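Dihydrodipicolinate synthase (Agrobacterium tumefaciens, PDB 3B4U) probably catalyses an aldolase-type condensation of pyruvate with an aldehyde, as in dihydrodipicolinate synthases of the lysine pathway. Local coordinates at residues N215-E220 / V235-E240. Residues are numbered along the deposited sequence; the frame is centred on the assembly and turned at random.
Sequences NFLTQE and VDLVVE
The CA atoms nearest across the two segments are those of Leu217 and Leu237, 10.9 Å apart. The two backbones therefore do not touch, and side chains bridge the distance. Segment 215-220 turns into helix 218-225, with Leu217 at the N-cap position. Segment 235-240 is the last part of helix 232-240, where Glu240 N hydrogen-bonds to Asp236 O at 2.9 Å.

One methyl group, CD2 of Leu237, carries the contact from the helix side. CD2 of Leu237 lies 3.9 Å from CE1 of Phe216 and 4.1 Å from CZ of that ring. The methyl sits at the ring edge, in the ring plane, so it does not stack on a face. Leu237 points toward the other segment, with CG anti to the backbone N (chi1 179°) and beside the carbonyl carbon. Leu217 comes tip to tip with it, and CD1 of Leu217 is 4.0 Å from CD2 of Leu237. The Phe216 side chain points toward the helix, with CG between the backbone N and the carbonyl carbon (chi1 63°). All three side chains are buried, and the contact is purely apolar. It hides 78 Å² in total.

Helix 275-289 adds to this packing: Phe285 touches Phe216 and Leu217, while Leu288 touches Leu237. Phe216 also packs on Val250 and Leu253 of helix 246-258. Asn215, just before Phe216, hydrogen-bonds to His29, Ala10 and Thr12 on the barrel side. The arrangement belongs to the dihydrodipicolinate synthase family fold, an eight-stranded TIM barrel followed by C-terminal helices. It joins the segment after the last barrel strand, 208-211, to that helical region.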
# COMPACT_ATOMS: atom_id res chain seq x y z
N ASN B 215 12.22 20.25 7.10
CA ASN B 215 13.51 19.55 7.26
C ASN B 215 14.70 20.46 6.95
O ASN B 215 15.80 20.16 7.40
CB ASN B 215 13.60 18.35 6.32
CG ASN B 215 12.79 17.17 6.78
OD1 ASN B 215 13.22 16.43 7.68
ND2 ASN B 215 11.65 16.95 6.17
N PHE B 216 14.50 21.55 6.21
CA PHE B 216 15.62 22.39 5.80
C PHE B 216 15.36 23.88 5.87
O PHE B 216 16.32 24.62 5.69
CB PHE B 216 16.16 21.97 4.42
CG PHE B 216 15.16 22.11 3.32
CD1 PHE B 216 15.03 23.31 2.64
CD2 PHE B 216 14.36 21.06 2.94
CE1 PHE B 216 14.10 23.47 1.65
CE2 PHE B 216 13.42 21.22 1.95
CZ PHE B 216 13.29 22.44 1.30
N LEU B 217 14.13 24.31 6.16
CA LEU B 217 13.79 25.73 6.37
C LEU B 217 12.88 25.80 7.60
O LEU B 217 11.72 26.24 7.54
CB LEU B 217 13.14 26.37 5.14
CG LEU B 217 14.08 26.69 3.98
CD1 LEU B 217 13.24 26.97 2.71
CD2 LEU B 217 14.99 27.87 4.31
N THR B 218 13.36 25.27 8.72
CA THR B 218 12.50 25.10 9.89
C THR B 218 11.89 26.40 10.40
O THR B 218 10.68 26.47 10.60
CB THR B 218 13.24 24.39 11.02
OG1 THR B 218 13.86 23.19 10.52
CG2 THR B 218 12.26 24.06 12.11
N GLN B 219 12.74 27.41 10.62
CA GLN B 219 12.23 28.67 11.13
C GLN B 219 11.22 29.32 10.20
O GLN B 219 10.22 29.88 10.64
CB GLN B 219 13.38 29.63 11.42
CG GLN B 219 14.01 29.41 12.77
CD GLN B 219 13.08 29.89 13.87
OE1 GLN B 219 12.71 31.08 13.91
NE2 GLN B 219 12.72 29.02 14.79
N GLU B 220 11.48 29.23 8.91
CA GLU B 220 10.59 29.84 7.94
C GLU B 220 9.22 29.17 7.93
O GLU B 220 8.17 29.82 7.89
CB GLU B 220 11.20 29.79 6.53
CG GLU B 220 12.43 30.68 6.34
CD GLU B 220 13.73 30.13 6.87
OE1 GLU B 220 13.79 29.00 7.41
OE2 GLU B 220 14.73 30.87 6.75
N VAL B 235 6.26 29.30 -0.90
CA VAL B 235 5.30 28.95 -1.95
C VAL B 235 6.01 28.80 -3.28
O VAL B 235 5.84 27.82 -4.01
CB VAL B 235 4.16 29.98 -2.01
CG1 VAL B 235 3.23 29.69 -3.21
CG2 VAL B 235 3.41 30.00 -0.69
N ASP B 236 6.85 29.78 -3.60
CA ASP B 236 7.60 29.75 -4.85
C ASP B 236 8.56 28.56 -4.91
O ASP B 236 8.67 27.91 -5.93
CB ASP B 236 8.42 31.03 -5.03
CG ASP B 236 7.59 32.24 -5.41
OD1 ASP B 236 6.39 32.15 -5.69
OD2 ASP B 236 8.23 33.32 -5.45
N LEU B 237 9.24 28.26 -3.81
CA LEU B 237 10.15 27.13 -3.80
C LEU B 237 9.41 25.85 -4.14
O LEU B 237 9.88 25.05 -4.94
CB LEU B 237 10.84 27.00 -2.46
CG LEU B 237 11.81 25.81 -2.35
CD1 LEU B 237 12.97 26.02 -3.34
CD2 LEU B 237 12.29 25.67 -0.95
N VAL B 238 8.26 25.64 -3.51
CA VAL B 238 7.51 24.42 -3.73
C VAL B 238 7.09 24.30 -5.20
O VAL B 238 7.17 23.23 -5.80
CB VAL B 238 6.34 24.32 -2.76
CG1 VAL B 238 5.39 23.16 -3.14
CG2 VAL B 238 6.88 24.18 -1.33
N VAL B 239 6.71 25.40 -5.84
CA VAL B 239 6.39 25.35 -7.27
C VAL B 239 7.62 25.03 -8.09
O VAL B 239 7.57 24.22 -9.00
CB VAL B 239 5.77 26.69 -7.80
CG1 VAL B 239 5.56 26.60 -9.31
CG2 VAL B 239 4.48 26.91 -7.11
N GLU B 240 8.72 25.71 -7.83
CA GLU B 240 9.95 25.48 -8.61
C GLU B 240 10.39 24.03 -8.52
O GLU B 240 10.95 23.48 -9.47
CB GLU B 240 11.07 26.40 -8.10
CG GLU B 240 10.82 27.85 -8.34
CD GLU B 240 11.01 28.31 -9.77
OE1 GLU B 240 11.74 27.65 -10.52
OE2 GLU B 240 10.45 29.38 -10.11